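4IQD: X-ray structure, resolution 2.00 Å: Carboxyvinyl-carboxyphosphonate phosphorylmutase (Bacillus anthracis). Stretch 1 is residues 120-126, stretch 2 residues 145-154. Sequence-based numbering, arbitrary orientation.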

# COMPACT_ATOMS: atom_id res chain seq x y z
N ALA A 120 7.07 8.51 17.67
CA ALA A 120 6.27 8.09 18.82
C ALA A 120 5.62 6.73 18.60
O ALA A 120 5.40 6.32 17.47
N VAL A 121 5.30 6.04 19.70
CA VAL A 121 4.62 4.75 19.62
C VAL A 121 3.43 4.68 20.56
O VAL A 121 3.44 5.28 21.64
N GLN A 122 2.41 3.95 20.14
CA GLN A 122 1.22 3.75 20.94
C GLN A 122 1.13 2.31 21.41
O GLN A 122 1.05 1.39 20.60
N ILE A 123 1.14 2.13 22.73
CA ILE A 123 1.08 0.80 23.32
C ILE A 123 -0.17 0.72 24.19
O ILE A 123 -0.57 1.70 24.81
N GLU A 124 -0.80 -0.46 24.23
CA GLU A 124 -2.09 -0.61 24.90
C GLU A 124 -2.08 -1.68 25.99
O GLU A 124 -1.23 -2.56 26.02
N ASP A 125 -3.06 -1.58 26.89
CA ASP A 125 -3.19 -2.53 28.00
C ASP A 125 -4.11 -3.70 27.69
O ASP A 125 -4.45 -4.48 28.58
N GLN A 126 -4.53 -3.82 26.43
CA GLN A 126 -5.29 -4.98 26.00
C GLN A 126 -4.45 -6.22 26.20
O GLN A 126 -3.22 -6.16 26.15
N GLU A 145 1.47 -4.72 34.47
CA GLU A 145 1.91 -5.39 33.26
C GLU A 145 2.28 -4.38 32.17
O GLU A 145 3.30 -4.54 31.50
N LEU A 146 1.48 -3.33 32.01
CA LEU A 146 1.81 -2.28 31.05
C LEU A 146 2.88 -1.36 31.61
O LEU A 146 3.74 -0.88 30.87
N VAL A 147 2.83 -1.13 32.92
CA VAL A 147 3.79 -0.27 33.59
C VAL A 147 5.22 -0.73 33.32
O VAL A 147 6.08 0.08 32.97
N GLN A 148 5.45 -2.02 33.45
CA GLN A 148 6.77 -2.58 33.19
C GLN A 148 7.17 -2.41 31.73
O GLN A 148 8.32 -2.09 31.42
N LYS A 149 6.22 -2.62 30.82
CA LYS A 149 6.47 -2.45 29.40
C LYS A 149 6.86 -1.02 29.06
O LYS A 149 7.76 -0.79 28.25
N ILE A 150 6.19 -0.05 29.69
CA ILE A 150 6.50 1.35 29.48
C ILE A 150 7.90 1.66 29.99
O ILE A 150 8.68 2.35 29.33
N LYS A 151 8.22 1.12 31.16
CA LYS A 151 9.55 1.27 31.75
C LYS A 151 10.62 0.67 30.85
O LYS A 151 11.73 1.19 30.76
N ALA A 152 10.27 -0.44 30.19
CA ALA A 152 11.17 -1.07 29.24
C ALA A 152 11.49 -0.13 28.08
O ALA A 152 12.64 -0.02 27.64
N ILE A 153 10.47 0.56 27.59
CA ILE A 153 10.66 1.53 26.52
C ILE A 153 11.52 2.70 26.97
O ILE A 153 12.51 3.02 26.32
N LYS A 154 11.15 3.33 28.09
CA LYS A 154 11.92 4.45 28.63
C LYS A 154 13.38 4.08 28.85
O LYS A 154 14.27 4.92 28.76

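Helix 145-154 lies across strand 120-124 in a nearly antiparallel sense, at 158°, so successive inward residues of the helix meet the strand in reverse order. Glu-145 is exposed and out of reach of the strand. Leu-146 points toward it with chi1 t and chi2 p. Leu-146 CD1 lies 3.6 Å from Ile-123 CD1 and 3.8 Å from the backbone atom Glu-124 O. The other methyl, Leu-146 CD2, sits 4.0 Å from Asp-125 CB. The Asp-125 carboxylate leads away, and both its oxygens are hydrogen-bonded elsewhere in the structure. Val-147 and Gln-148 do not reach the strand.

Lys-149, one turn on from Leu-146, also points toward the strand. It contributes aliphatic carbon here: Lys-149 CB is 3.9 Å from Ile-123 CD1. Chi1 is m and the rest of the chain is extended, carrying NZ to a hydrogen bond elsewhere. Ile-150 points sideways, and Lys-151 and Ala-152 are out of reach.

Ile-153 closes the series, toward the strand in the mt rotamer. Ile-153 CD1 is 4.4 Å from Ile-123 CD1 and 4.5 Å from Val-121 CG2. Val-121 is m. Ile-123, tt, touches Leu-146, Lys-149 and Ile-153; its CD1 makes the closest approach to each of the three. No hydrogen bond crosses between the stretches; the contact is apolar packing.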

# COMPACT_ATOMS: atom_id res chain seq x y z
CB ALA A 120 5.21 9.13 19.13
CB VAL A 121 5.57 3.58 19.94
CG1 VAL A 121 6.58 3.38 18.81
CG2 VAL A 121 6.28 3.81 21.27
CB GLN A 122 -0.04 4.09 20.15
CG GLN A 122 -1.32 3.60 20.80
CD GLN A 122 -2.47 3.50 19.82
OE1 GLN A 122 -2.75 4.44 19.08
NE2 GLN A 122 -3.13 2.35 19.82
CB ILE A 123 2.35 0.49 24.13
CG1 ILE A 123 2.39 -0.97 24.57
CG2 ILE A 123 2.49 1.42 25.32
CD1 ILE A 123 3.60 -1.30 25.41
CB GLU A 124 -3.17 -0.93 23.87
CG GLU A 124 -3.02 -2.27 23.19
CD GLU A 124 -3.90 -2.40 21.95
OE1 GLU A 124 -4.34 -3.52 21.64
OE2 GLU A 124 -4.15 -1.37 21.29
CB ASP A 125 -3.63 -1.83 29.29
CG ASP A 125 -4.93 -1.06 29.14
OD1 ASP A 125 -5.56 -1.12 28.07
OD2 ASP A 125 -5.34 -0.40 30.13
CB GLN A 126 -5.69 -4.85 24.54
CG GLN A 126 -7.01 -4.12 24.31
CD GLN A 126 -8.18 -5.07 24.18
OE1 GLN A 126 -8.00 -6.29 24.12
NE2 GLN A 126 -9.39 -4.52 24.14
CB GLU A 145 0.82 -6.34 32.77
CG GLU A 145 1.34 -7.68 32.30
CD GLU A 145 0.26 -8.75 32.24
OE1 GLU A 145 -0.55 -8.82 33.20
OE2 GLU A 145 0.21 -9.50 31.25
CB LEU A 146 0.58 -1.46 30.66
CG LEU A 146 0.88 -0.47 29.53
CD1 LEU A 146 1.45 -1.20 28.33
CD2 LEU A 146 -0.33 0.35 29.12
CB VAL A 147 3.53 -0.25 35.12
CG1 VAL A 147 4.80 0.11 35.89
CG2 VAL A 147 2.41 0.72 35.44
CB GLN A 148 6.80 -4.05 33.58
CG GLN A 148 6.64 -4.28 35.06
CD GLN A 148 6.52 -5.74 35.41
OE1 GLN A 148 5.98 -6.53 34.63
NE2 GLN A 148 7.02 -6.11 36.58
CB LYS A 149 5.25 -2.86 28.58
CG LYS A 149 5.04 -4.36 28.50
CD LYS A 149 4.00 -4.72 27.46
CE LYS A 149 4.03 -6.21 27.15
NZ LYS A 149 3.11 -6.57 26.04
CB ILE A 150 5.46 2.26 30.16
CG1 ILE A 150 4.09 2.07 29.51
CG2 ILE A 150 5.88 3.71 30.09
CD1 ILE A 150 2.97 2.82 30.19
CB LYS A 151 9.60 0.61 33.13
CG LYS A 151 8.78 1.32 34.19
CD LYS A 151 8.49 0.41 35.38
CE LYS A 151 9.75 0.02 36.13
NZ LYS A 151 9.41 -0.77 37.35
CB ALA A 152 10.57 -2.36 28.72
CB ILE A 153 9.32 2.04 25.98
CG1 ILE A 153 8.50 0.88 25.42
CG2 ILE A 153 9.55 3.07 24.90
CD1 ILE A 153 7.16 1.28 24.87
CB LYS A 154 11.33 4.93 29.97
CG LYS A 154 9.98 5.61 29.88
CD LYS A 154 9.97 6.73 28.86
CE LYS A 154 10.97 7.83 29.17
NZ LYS A 154 11.05 8.81 28.05